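Local coordinates for putative amidohydrolase (Unidentified, PDB 3FEQ), which probably hydrolyses dipeptides that end in proline, acting as a zinc-dependent prolidase of the amidohydrolase superfamily, at residues G31-E36 with G372-L377; P59-C64 with R100-V105; R128-G133 with G185-K190; K134-T139 with I164-D169; G195-P200 with H231-R236. One frame throughout, in Å; residues are numbered along the deposited sequence.

Contact 1 of 5, residues G31-E36 with G372-L377; sequences GERIVE and GAIADL
With CG1 anti to its own carbonyl carbon (chi1 -61°) and CD1 extended beyond it, Ile34 lays its ethyl arm against the 372-377 chain: CG1 lies 4.3 Å from Ala375 CB, while CD1 meets Leu377 CD2. Arg33 starts with the same first torsion, but its chain then bends at chi2 and chi3; the Arg33 and Ile374 side chains cross obliquely, with NH2 3.5 Å from Ile374 CG1. Arginine suits this partly exposed place because its guanidinium can rest by the Ile374 CG1 methylene while NH1 still makes a weak hydrogen bond to Gln365. The backbones meet at a single beta bridge between Arg33 and Ile374. Ile34 N donates to Ala373 O (2.9 Å) and Gly372 N to Ile34 O (2.8 Å), while Ala375 N donates to Glu32 O (2.8 Å). This belongs to the small beta domain that, as in related amidohydrolases, combines N-terminal strands with the C-terminal part of the chain. Ala375 centres an inverse gamma turn, and its small methyl fits beside the Glu32 carbonyl. Gly372, at a phi of 102°, takes a conformation that a side chain would crowd. Ile29 of strand 20-30 packs against Ile34, Ala375 and Leu377, and Glu32 forms a salt bridge with Arg404.

Contact 2 of 5, residues P59-C64 with R100-V105; sequences PGFIDC and RGFTSV
Phe61 and residues 101-104 are joined first by backbone hydrogen bonds. Phe61 N donates to Gly101 O at 2.9 Å, and Phe61 O accepts from both Thr103 N (2.8 Å) and Ser104 N (3.3 Å). This double acceptance marks a beta bulge, where the parallel register slips by one residue; beyond it Asp63 N donates to Ser104 O (3.1 Å). Strands 56-66 and 102-107 are the first two of the TIM barrel, joined as a beta-alpha-beta unit whose last helix, 90-99, ends in a Schellman motif at Gly101. Glycine fits there because of its positive phi and because a CB would run into the Phe61 ring. Phe61 CG, anti to its carbonyl carbon (chi1 -47°), brings the ring edge over the face of Phe102 in a T-shaped contact, CD2 standing over the ring centre, with centroids 5.5 Å apart and planes at 66°. Phenylalanine suits both buried places, offering a ring edge or face with no polar atom to satisfy; Phe336 and Phe320 extend the cluster. Ile62 CG2 packs on Ser104 CB, and Asp63 CB touches Phe102 CD1. The Asp63 carboxylate is held by Ser322 and Gln332, and through OD1 by the backbone N of His65, a zinc ligand.

Contact 3 of 5, residues R128-G133 with G185-K190; sequences RIFPSG and GATQIK
Gln188 NE2 bonds to two oxygens of the facing loop, donating to Phe130 O at 3.0 Å and to Ser132 OG at 2.9 Å. Both partners lie close to the amide plane of Gln188, as they must if each takes one N-H, and the bond to Phe130 O is nearly straight at 170°. That oxygen is approached from above its carbonyl plane, 52° out of it. The Gln188 amide gets there because CG sits between the backbone N and the carbonyl carbon (chi1 68°) and the chain bends again at chi2. Glutamine suits the place, since its primary amide has two hydrogens to give; Ser132 OG is also hydrogen-bonded to Asp107 O, which helps to fix the hydroxyl. These residues close the TIM-barrel seam between strand 128-129 and the start of strand 189-192, ahead of the point where residues 135-137 bond to 189-192. Here Thr187 N donates to Pro131 O at 2.8 Å. Pro131, which has no N-H, sets its CD 3.8 Å from Thr187 CG2, the two side chains crossing at about a right angle. Ala186 CB rests on Ser132 O, its small methyl letting the two backbones come together. Farther along, a water lies 2.8 Å from Ser132 O, to which it may donate, and accepts from Lys190 N (3.1 Å). The Lys190 side chain ends about 3 Å from a zinc ion.

Contact 4 of 5, residues K134-T139 with I164-D169; sequences KALSQT and IARVVD
Thr139 is clasped by the carboxylate of Asp169: its backbone N donates to OD1 at 2.8 Å, with an N-H...O angle of 169°, and its hydroxyl OG1 donates to OD2 at 2.7 Å. Both oxygens are met on their syn sides, and the two bonds together fix the rotation of the carboxylate. Threonine suits the place because its hydroxyl, on a short arm, adds a second donor beside the backbone N-H, and the aspartate offers two acceptors. OD1 has a second partner, a salt bridge to Arg179 of a neighbouring subunit, which ties the clasp to the subunit interface. Inward from it run the backbone bonds of two short parallel strands: Val168 N to Ser137 O (2.8 Å), Ser137 N to Arg166 O (3.0 Å), Arg166 N to Ala135 O (2.8 Å) and Ala135 N to Ile164 O. The strand axes cross at -30°. On one face Leu136 and Arg166 lie side by side, pointing the same way, with Leu136 CD2 3.7 Å from Arg166 CG; Val168 CG2 touches the same methyl. Arg166 CG, between the backbone N and the carbonyl carbon (chi1 51°), lays the stem beside the leucine, and arginine can still carry its charge onward to Glu180 and Glu181. On the other face Ala135 CB meets Ala165 CB, small methyls where the strands come close. Helix 171-184 covers the Leu136 and Arg166 face through Ala177, while strand 135-137 bonds along its other edge to barrel strand 189-192, Leu136 meeting Lys190 and Met192.

Contact 5 of 5, residues G195-P200 with H231-R236; sequences GGVASP and HAYTGR. With ZN (zinc ion), chain V.
His231 and Tyr233, two residues apart on one strand, both turn a ring edge toward the Gly195-Gly196 backbone. In His231, CG anti to the backbone N (chi1 159°) points the ring at the 195-200 loop, with ND1 binding the zinc ion at 2.3 Å and NE2 donating to Gly195 O at 3.2 Å. The carbonyl oxygen lies in the ring plane, but the donor stands 46° out of the carbonyl plane. Together with the metal bond, this second-shell bond would hold the rotation of the ring; His251 is the other protein ligand of this zinc, and His142 stacks on the imidazole. Tyr233, with CG anti to its carbonyl carbon, brings its CD2-CE2 edge alongside, CE2 lying 3.6 Å from Gly196 CA. Glycine at 196 leaves room for the two ring edges to approach the backbone. At the far end of the tyrosine, the Val197 and Tyr233 side chains cross at about a right angle, Val197 CG2 lying 3.5 Å from Tyr233 OH. The hydroxyl itself is hydrogen-bonded to that of Tyr277. Strand 228-234 lies between strands 189-192 and 248-254 in the barrel sheet, and Thr234 caps the helix 235-243 that follows. The 195-200 loop, leading from strand 189-192 toward helix 211-223, crosses the end of this strand, with Val297 and Val300 of helix 297-300 packed on Val197.

Contact 1 closes a loop that contains all the others; contact 2 comes next along the chain, then contact 3 with contact 4 nested inside it, then contact 5. Contacts 1 and 2 touch where Asp376 O probably accepts from Gly60 N, and contact 1 reaches contact 3 through the Asp376-Arg128 salt bridge. Contacts 2 and 3 share the sheet of strands 102-107 and 128-129; Lys190 O probably bonds to Leu136 N between contacts 3 and 4. Contacts 3 and 5 lie on neighbouring strands of one sheet, 189-192 and 228-234. The series thus passes from the small beta domain through the barrel strands to the zinc site of His231, contacts 1 and 5 having centres about 39 Å apart.

Contact 1 of 5, residues G31-E36 with G372-L377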
# COMPACT_ATOMS: atom_id res chain seq x y z
N GLY C 31 -9.45 25.74 48.50
CA GLY C 31 -8.88 25.28 47.25
C GLY C 31 -10.00 24.92 46.31
O GLY C 31 -10.79 25.77 45.91
N GLU C 32 -10.09 23.63 46.00
CA GLU C 32 -11.08 23.14 45.07
C GLU C 32 -12.08 22.23 45.78
O GLU C 32 -12.99 21.70 45.15
CB GLU C 32 -10.40 22.38 43.95
CG GLU C 32 -9.29 23.16 43.27
CD GLU C 32 -8.70 22.43 42.09
OE1 GLU C 32 -7.82 22.99 41.42
OE2 GLU C 32 -9.14 21.29 41.82
N ARG C 33 -11.91 22.08 47.09
CA ARG C 33 -12.72 21.13 47.85
C ARG C 33 -13.66 21.79 48.86
O ARG C 33 -13.44 22.93 49.27
CB ARG C 33 -11.83 20.12 48.55
CG ARG C 33 -10.85 19.45 47.61
CD ARG C 33 -10.74 17.99 47.92
NE ARG C 33 -10.45 17.18 46.74
CZ ARG C 33 -11.34 16.42 46.11
NH1 ARG C 33 -10.99 15.69 45.06
NH2 ARG C 33 -12.60 16.39 46.54
N ILE C 34 -14.71 21.07 49.22
CA ILE C 34 -15.61 21.49 50.29
C ILE C 34 -15.05 20.99 51.63
O ILE C 34 -14.73 19.81 51.76
CB ILE C 34 -17.04 20.94 50.05
CG1 ILE C 34 -17.60 21.50 48.74
CG2 ILE C 34 -17.95 21.30 51.22
CD1 ILE C 34 -19.02 21.04 48.43
N VAL C 35 -14.89 21.90 52.59
CA VAL C 35 -14.31 21.53 53.89
C VAL C 35 -15.32 21.52 55.03
O VAL C 35 -15.13 20.81 56.01
CB VAL C 35 -13.17 22.46 54.30
CG1 VAL C 35 -12.27 21.76 55.28
CG2 VAL C 35 -12.38 22.89 53.10
N GLU C 36 -16.38 22.31 54.91
CA GLU C 36 -17.41 22.34 55.94
C GLU C 36 -18.77 22.70 55.39
O GLU C 36 -18.92 23.66 54.65
CB GLU C 36 -17.03 23.33 57.05
CG GLU C 36 -16.88 22.70 58.43
CD GLU C 36 -16.62 23.74 59.51
OE1 GLU C 36 -15.61 23.59 60.24
OE2 GLU C 36 -17.41 24.70 59.62
N GLY C 372 -15.14 17.08 51.71
CA GLY C 372 -14.17 16.30 50.97
C GLY C 372 -14.48 16.25 49.49
O GLY C 372 -13.62 15.90 48.69
N ALA C 373 -15.71 16.61 49.13
CA ALA C 373 -16.12 16.63 47.72
C ALA C 373 -15.57 17.83 46.95
O ALA C 373 -15.02 18.76 47.54
CB ALA C 373 -17.64 16.56 47.61
N ILE C 374 -15.71 17.80 45.63
CA ILE C 374 -15.21 18.87 44.76
C ILE C 374 -16.23 20.01 44.66
O ILE C 374 -17.43 19.78 44.60
CB ILE C 374 -14.92 18.33 43.36
CG1 ILE C 374 -13.93 17.18 43.43
CG2 ILE C 374 -14.41 19.43 42.46
CD1 ILE C 374 -13.76 16.45 42.13
N ALA C 375 -15.72 21.24 44.62
CA ALA C 375 -16.55 22.40 44.80
C ALA C 375 -17.23 22.84 43.52
O ALA C 375 -17.01 23.95 43.01
CB ALA C 375 -15.75 23.51 45.39
N ASP C 376 -18.09 21.96 43.00
CA ASP C 376 -18.91 22.25 41.84
C ASP C 376 -20.31 22.56 42.31
O ASP C 376 -21.08 21.66 42.62
CB ASP C 376 -18.92 21.06 40.88
CG ASP C 376 -17.67 20.99 39.99
OD1 ASP C 376 -16.70 21.73 40.25
OD2 ASP C 376 -17.66 20.18 39.03
N LEU C 377 -20.62 23.85 42.42
CA LEU C 377 -21.87 24.29 43.03
C LEU C 377 -22.68 25.15 42.10
O LEU C 377 -22.14 25.89 41.27
CB LEU C 377 -21.60 25.09 44.30
CG LEU C 377 -21.27 24.37 45.62
CD1 LEU C 377 -21.79 22.93 45.63
CD2 LEU C 377 -19.78 24.42 45.88

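Contact 2 of 5, residues P59-C64 with R100-V105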
# COMPACT_ATOMS: atom_id res chain seq x y z
N PRO C 59 -25.38 20.82 44.35
CA PRO C 59 -24.24 20.46 43.50
C PRO C 59 -24.49 20.87 42.06
O PRO C 59 -25.64 20.95 41.62
CB PRO C 59 -24.18 18.93 43.60
CG PRO C 59 -25.01 18.57 44.77
CD PRO C 59 -26.05 19.63 44.91
N GLY C 60 -23.42 21.18 41.34
CA GLY C 60 -23.52 21.50 39.93
C GLY C 60 -23.98 20.30 39.15
O GLY C 60 -23.70 19.16 39.54
N PHE C 61 -24.70 20.54 38.06
CA PHE C 61 -25.35 19.47 37.34
C PHE C 61 -24.38 18.71 36.44
O PHE C 61 -23.44 19.29 35.90
CB PHE C 61 -26.49 19.99 36.49
CG PHE C 61 -27.41 20.92 37.21
CD1 PHE C 61 -27.84 20.66 38.50
CD2 PHE C 61 -27.92 22.03 36.55
CE1 PHE C 61 -28.71 21.52 39.14
CE2 PHE C 61 -28.80 22.89 37.18
CZ PHE C 61 -29.19 22.63 38.48
N ILE C 62 -24.65 17.42 36.27
CA ILE C 62 -23.90 16.57 35.38
C ILE C 62 -24.82 16.01 34.32
O ILE C 62 -25.85 15.41 34.63
CB ILE C 62 -23.33 15.38 36.14
CG1 ILE C 62 -22.64 15.85 37.42
CG2 ILE C 62 -22.41 14.56 35.22
CD1 ILE C 62 -22.18 14.73 38.31
N ASP C 63 -24.45 16.19 33.06
CA ASP C 63 -25.22 15.66 31.93
C ASP C 63 -24.53 14.46 31.32
O ASP C 63 -23.38 14.56 30.87
CB ASP C 63 -25.40 16.73 30.87
CG ASP C 63 -26.44 16.37 29.85
OD1 ASP C 63 -26.58 15.16 29.53
OD2 ASP C 63 -27.13 17.30 29.38
N CYS C 64 -25.23 13.33 31.27
CA CYS C 64 -24.59 12.07 31.00
C CYS C 64 -24.63 11.68 29.54
O CYS C 64 -24.15 10.60 29.18
CB CYS C 64 -25.23 10.95 31.81
SG CYS C 64 -25.05 11.12 33.56
N ARG C 100 -26.11 27.31 32.21
CA ARG C 100 -27.32 26.67 32.67
C ARG C 100 -27.10 25.86 33.95
O ARG C 100 -28.05 25.29 34.48
CB ARG C 100 -27.88 25.78 31.57
CG ARG C 100 -28.31 26.55 30.34
CD ARG C 100 -29.07 25.66 29.39
NE ARG C 100 -28.18 24.81 28.59
CZ ARG C 100 -27.68 25.18 27.42
NH1 ARG C 100 -27.98 26.37 26.93
NH2 ARG C 100 -26.87 24.36 26.76
N GLY C 101 -25.87 25.78 34.44
CA GLY C 101 -25.60 25.06 35.69
C GLY C 101 -24.95 23.69 35.55
O GLY C 101 -24.72 23.00 36.53
N PHE C 102 -24.64 23.29 34.32
CA PHE C 102 -23.94 22.03 34.11
C PHE C 102 -22.45 22.21 34.26
O PHE C 102 -21.83 23.02 33.56
CB PHE C 102 -24.29 21.46 32.75
CG PHE C 102 -25.73 21.06 32.63
CD1 PHE C 102 -26.14 19.80 33.03
CD2 PHE C 102 -26.68 21.97 32.20
CE1 PHE C 102 -27.47 19.45 32.97
CE2 PHE C 102 -28.01 21.61 32.13
CZ PHE C 102 -28.40 20.36 32.52
N THR C 103 -21.88 21.50 35.23
CA THR C 103 -20.48 21.71 35.57
C THR C 103 -19.66 20.50 35.14
O THR C 103 -18.43 20.55 35.11
CB THR C 103 -20.29 21.95 37.07
OG1 THR C 103 -21.17 21.10 37.81
CG2 THR C 103 -20.60 23.39 37.42
N SER C 104 -20.36 19.43 34.80
CA SER C 104 -19.74 18.24 34.26
C SER C 104 -20.65 17.70 33.18
O SER C 104 -21.86 17.87 33.26
CB SER C 104 -19.54 17.21 35.37
OG SER C 104 -18.64 17.70 36.36
N VAL C 105 -20.06 17.19 32.10
CA VAL C 105 -20.82 16.53 31.03
C VAL C 105 -20.05 15.33 30.56
O VAL C 105 -18.82 15.37 30.51
CB VAL C 105 -21.06 17.43 29.79
CG1 VAL C 105 -22.15 18.45 30.04
CG2 VAL C 105 -19.78 18.07 29.32

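Contact 3 of 5, residues R128-G133 with G185-K190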
# COMPACT_ATOMS: atom_id res chain seq x y z
N ARG C 128 -16.58 20.47 32.95
CA ARG C 128 -15.61 19.39 32.86
C ARG C 128 -16.17 18.38 31.89
O ARG C 128 -17.38 18.15 31.87
CB ARG C 128 -15.36 18.74 34.23
CG ARG C 128 -14.58 17.42 34.19
CD ARG C 128 -14.20 16.93 35.58
NE ARG C 128 -14.99 17.59 36.62
CZ ARG C 128 -14.47 18.33 37.59
NH1 ARG C 128 -15.28 18.91 38.47
NH2 ARG C 128 -13.15 18.49 37.69
N ILE C 129 -15.30 17.85 31.03
CA ILE C 129 -15.71 16.88 30.03
C ILE C 129 -15.19 15.48 30.38
O ILE C 129 -14.02 15.30 30.77
CB ILE C 129 -15.24 17.30 28.62
CG1 ILE C 129 -15.73 18.72 28.30
CG2 ILE C 129 -15.79 16.37 27.57
CD1 ILE C 129 -15.04 19.37 27.10
N PHE C 130 -16.08 14.49 30.30
CA PHE C 130 -15.69 13.09 30.29
C PHE C 130 -15.80 12.54 28.88
O PHE C 130 -16.84 12.01 28.50
CB PHE C 130 -16.55 12.28 31.26
CG PHE C 130 -16.35 12.65 32.70
CD1 PHE C 130 -17.23 13.51 33.33
CD2 PHE C 130 -15.29 12.14 33.42
CE1 PHE C 130 -17.04 13.87 34.65
CE2 PHE C 130 -15.10 12.49 34.74
CZ PHE C 130 -15.97 13.36 35.35
N PRO C 131 -14.69 12.62 28.11
CA PRO C 131 -14.75 12.36 26.69
C PRO C 131 -14.83 10.87 26.38
O PRO C 131 -14.24 10.04 27.09
CB PRO C 131 -13.45 12.95 26.18
CG PRO C 131 -12.51 12.76 27.30
CD PRO C 131 -13.32 12.88 28.56
N SER C 132 -15.59 10.54 25.34
CA SER C 132 -15.64 9.18 24.83
C SER C 132 -14.63 8.99 23.70
O SER C 132 -14.29 7.86 23.33
CB SER C 132 -17.07 8.84 24.37
OG SER C 132 -17.97 8.74 25.47
N GLY C 133 -14.10 10.11 23.20
CA GLY C 133 -13.37 10.12 21.95
C GLY C 133 -14.38 9.98 20.84
O GLY C 133 -15.20 10.86 20.65
N GLY C 185 -7.02 9.03 25.26
CA GLY C 185 -7.44 9.63 26.53
C GLY C 185 -8.94 9.67 26.83
O GLY C 185 -9.38 10.45 27.67
N ALA C 186 -9.71 8.80 26.19
CA ALA C 186 -11.12 8.58 26.55
C ALA C 186 -11.28 8.18 28.01
O ALA C 186 -10.43 7.49 28.56
CB ALA C 186 -11.72 7.49 25.66
N THR C 187 -12.35 8.63 28.65
CA THR C 187 -12.66 8.22 30.02
C THR C 187 -13.59 7.00 30.05
O THR C 187 -13.55 6.20 30.98
CB THR C 187 -13.30 9.35 30.84
OG1 THR C 187 -14.32 9.99 30.06
CG2 THR C 187 -12.26 10.38 31.27
N GLN C 188 -14.47 6.91 29.05
CA GLN C 188 -15.25 5.69 28.82
C GLN C 188 -15.39 5.41 27.32
O GLN C 188 -14.95 6.22 26.49
CB GLN C 188 -16.62 5.76 29.51
CG GLN C 188 -17.57 6.77 28.94
CD GLN C 188 -17.15 8.20 29.23
OE1 GLN C 188 -16.70 8.50 30.34
NE2 GLN C 188 -17.31 9.09 28.25
N ILE C 189 -15.98 4.28 26.98
CA ILE C 189 -16.12 3.90 25.59
C ILE C 189 -17.57 3.89 25.19
O ILE C 189 -18.38 3.32 25.91
CB ILE C 189 -15.54 2.52 25.33
CG1 ILE C 189 -14.03 2.49 25.65
CG2 ILE C 189 -15.81 2.11 23.89
CD1 ILE C 189 -13.18 3.43 24.78
N LYS C 190 -17.91 4.56 24.08
CA LYS C 190 -19.27 4.61 23.54
C LYS C 190 -19.34 3.74 22.30
O LYS C 190 -18.44 3.78 21.47
CB LYS C 190 -19.67 6.05 23.19
CG LYS C 190 -20.84 6.21 22.17
CD LYS C 190 -22.16 6.68 22.80
CE LYS C 190 -23.37 6.48 21.87
NZ LYS C 190 -24.07 7.75 21.48
O HOH W 1 -15.62 5.62 22.24

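Contact 4 of 5, residues K134-T139 with I164-D169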
# COMPACT_ATOMS: atom_id res chain seq x y z
N LYS C 134 -14.35 8.86 20.14
CA LYS C 134 -15.31 8.64 19.07
C LYS C 134 -16.14 7.40 19.31
O LYS C 134 -15.62 6.37 19.72
CB LYS C 134 -14.62 8.54 17.73
CG LYS C 134 -13.53 9.52 17.54
CD LYS C 134 -13.37 9.86 16.07
CE LYS C 134 -13.99 11.21 15.74
NZ LYS C 134 -13.39 12.33 16.51
N ALA C 135 -17.42 7.50 19.04
CA ALA C 135 -18.32 6.37 19.18
C ALA C 135 -17.87 5.29 18.22
O ALA C 135 -17.50 5.56 17.08
CB ALA C 135 -19.73 6.79 18.87
N LEU C 136 -17.85 4.05 18.70
CA LEU C 136 -17.62 2.93 17.81
C LEU C 136 -18.90 2.53 17.09
O LEU C 136 -19.97 2.53 17.68
CB LEU C 136 -17.05 1.77 18.59
CG LEU C 136 -15.74 2.09 19.31
CD1 LEU C 136 -15.16 0.79 19.83
CD2 LEU C 136 -14.76 2.80 18.39
N SER C 137 -18.81 2.25 15.80
CA SER C 137 -19.96 1.82 15.03
C SER C 137 -19.52 0.81 14.00
O SER C 137 -18.39 0.88 13.52
CB SER C 137 -20.66 2.99 14.35
OG SER C 137 -21.68 2.53 13.48
N GLN C 138 -20.37 -0.18 13.73
CA GLN C 138 -20.14 -1.12 12.64
C GLN C 138 -20.46 -0.43 11.33
O GLN C 138 -20.98 0.69 11.31
CB GLN C 138 -20.99 -2.38 12.79
CG GLN C 138 -22.47 -2.11 12.98
CD GLN C 138 -23.33 -3.16 12.34
OE1 GLN C 138 -23.67 -4.16 12.95
NE2 GLN C 138 -23.68 -2.93 11.08
N THR C 139 -20.12 -1.08 10.23
CA THR C 139 -20.44 -0.57 8.92
C THR C 139 -21.95 -0.49 8.75
O THR C 139 -22.68 -1.40 9.14
CB THR C 139 -19.80 -1.45 7.81
OG1 THR C 139 -18.38 -1.44 7.95
CG2 THR C 139 -20.16 -0.93 6.43
N ILE C 164 -18.74 12.42 14.97
CA ILE C 164 -19.25 11.76 16.18
C ILE C 164 -18.68 10.34 16.37
O ILE C 164 -18.29 9.96 17.46
CB ILE C 164 -20.80 11.75 16.17
CG1 ILE C 164 -21.33 13.18 16.29
CG2 ILE C 164 -21.38 10.91 17.29
CD1 ILE C 164 -20.65 14.00 17.38
N ALA C 165 -18.60 9.59 15.28
CA ALA C 165 -18.23 8.19 15.37
C ALA C 165 -17.06 7.82 14.47
O ALA C 165 -16.60 8.62 13.67
CB ALA C 165 -19.43 7.30 15.06
N ARG C 166 -16.58 6.59 14.63
CA ARG C 166 -15.76 5.90 13.64
C ARG C 166 -16.35 4.51 13.29
O ARG C 166 -16.99 3.86 14.11
CB ARG C 166 -14.33 5.72 14.18
CG ARG C 166 -14.27 5.09 15.58
CD ARG C 166 -12.85 5.05 16.13
NE ARG C 166 -11.95 4.31 15.26
CZ ARG C 166 -10.71 3.95 15.59
NH1 ARG C 166 -10.21 4.27 16.78
NH2 ARG C 166 -9.97 3.27 14.74
N VAL C 167 -16.13 4.07 12.06
CA VAL C 167 -16.56 2.75 11.67
C VAL C 167 -15.44 1.73 11.87
O VAL C 167 -14.35 1.86 11.32
CB VAL C 167 -17.02 2.72 10.21
CG1 VAL C 167 -17.65 1.37 9.90
CG2 VAL C 167 -18.03 3.85 9.96
N VAL C 168 -15.70 0.73 12.69
CA VAL C 168 -14.80 -0.39 12.85
C VAL C 168 -15.63 -1.63 13.01
O VAL C 168 -16.66 -1.62 13.68
CB VAL C 168 -13.91 -0.29 14.10
CG1 VAL C 168 -12.63 0.45 13.81
CG2 VAL C 168 -14.65 0.33 15.26
N ASP C 169 -15.16 -2.70 12.39
CA ASP C 169 -15.84 -3.96 12.43
C ASP C 169 -14.83 -5.01 12.86
O ASP C 169 -13.61 -4.84 12.64
CB ASP C 169 -16.40 -4.31 11.05
CG ASP C 169 -17.28 -3.20 10.48
OD1 ASP C 169 -18.53 -3.32 10.58
OD2 ASP C 169 -16.71 -2.22 9.93

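Contact 5 of 5, residues G195-P200 with H231-R236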
# COMPACT_ATOMS: atom_id res chain seq x y z
N GLY C 195 -29.86 0.21 15.78
CA GLY C 195 -30.30 1.27 14.87
C GLY C 195 -30.66 2.53 15.63
O GLY C 195 -30.82 2.49 16.84
N GLY C 196 -30.77 3.65 14.93
CA GLY C 196 -31.08 4.90 15.60
C GLY C 196 -32.02 5.82 14.85
O GLY C 196 -32.91 5.35 14.14
N VAL C 197 -31.84 7.12 15.03
CA VAL C 197 -32.70 8.12 14.42
C VAL C 197 -31.93 9.01 13.43
O VAL C 197 -32.40 9.27 12.32
CB VAL C 197 -33.41 8.97 15.50
CG1 VAL C 197 -34.19 10.12 14.86
CG2 VAL C 197 -34.32 8.10 16.37
N ALA C 198 -30.72 9.42 13.81
CA ALA C 198 -29.95 10.44 13.09
C ALA C 198 -29.00 9.88 12.01
O ALA C 198 -28.22 10.63 11.42
CB ALA C 198 -29.17 11.31 14.08
N SER C 199 -29.08 8.58 11.76
CA SER C 199 -28.26 7.94 10.72
C SER C 199 -29.13 7.52 9.53
O SER C 199 -30.31 7.20 9.71
CB SER C 199 -27.54 6.72 11.30
OG SER C 199 -28.39 5.98 12.17
N PRO C 200 -28.55 7.52 8.31
CA PRO C 200 -29.33 7.26 7.08
C PRO C 200 -29.93 5.84 6.89
O PRO C 200 -31.10 5.73 6.50
CB PRO C 200 -28.34 7.60 5.95
CG PRO C 200 -26.99 7.50 6.57
CD PRO C 200 -27.14 7.85 8.02
N HIS C 231 -25.61 2.60 22.91
CA HIS C 231 -26.81 3.20 22.37
C HIS C 231 -27.72 2.06 21.93
O HIS C 231 -27.30 1.19 21.16
CB HIS C 231 -26.44 4.12 21.21
CG HIS C 231 -27.56 4.42 20.27
ND1 HIS C 231 -28.15 5.66 20.19
CD2 HIS C 231 -28.15 3.66 19.32
CE1 HIS C 231 -29.09 5.64 19.26
NE2 HIS C 231 -29.11 4.44 18.72
N ALA C 232 -28.94 2.03 22.45
CA ALA C 232 -29.87 0.92 22.18
C ALA C 232 -31.29 1.36 22.44
O ALA C 232 -31.54 2.06 23.42
CB ALA C 232 -29.53 -0.32 23.02
N TYR C 233 -32.20 0.98 21.55
CA TYR C 233 -33.60 1.34 21.73
C TYR C 233 -34.45 0.20 22.27
O TYR C 233 -35.02 0.33 23.34
CB TYR C 233 -34.20 1.88 20.44
CG TYR C 233 -33.83 3.33 20.18
CD1 TYR C 233 -34.24 4.33 21.04
CD2 TYR C 233 -33.07 3.68 19.09
CE1 TYR C 233 -33.88 5.66 20.82
CE2 TYR C 233 -32.72 4.99 18.85
CZ TYR C 233 -33.12 5.98 19.71
OH TYR C 233 -32.76 7.28 19.45
N THR C 234 -34.50 -0.91 21.55
CA THR C 234 -35.45 -1.99 21.85
C THR C 234 -34.97 -2.93 22.97
O THR C 234 -33.77 -3.01 23.25
CB THR C 234 -35.73 -2.85 20.60
OG1 THR C 234 -34.54 -3.58 20.26
CG2 THR C 234 -36.15 -1.97 19.43
N GLY C 235 -35.91 -3.66 23.58
CA GLY C 235 -35.58 -4.57 24.69
C GLY C 235 -34.62 -5.66 24.24
O GLY C 235 -33.78 -6.12 25.02
N ARG C 236 -34.74 -6.03 22.98
CA ARG C 236 -33.89 -7.03 22.35
C ARG C 236 -32.45 -6.56 22.28
O ARG C 236 -31.53 -7.26 22.75
CB ARG C 236 -34.39 -7.32 20.93
CG ARG C 236 -33.61 -8.41 20.19
CD ARG C 236 -34.20 -8.66 18.80
NE ARG C 236 -33.15 -8.92 17.81
CZ ARG C 236 -33.27 -8.67 16.51
NH1 ARG C 236 -32.27 -8.94 15.67
NH2 ARG C 236 -34.38 -8.15 16.03
ZN ZN V . -27.13 7.66 20.64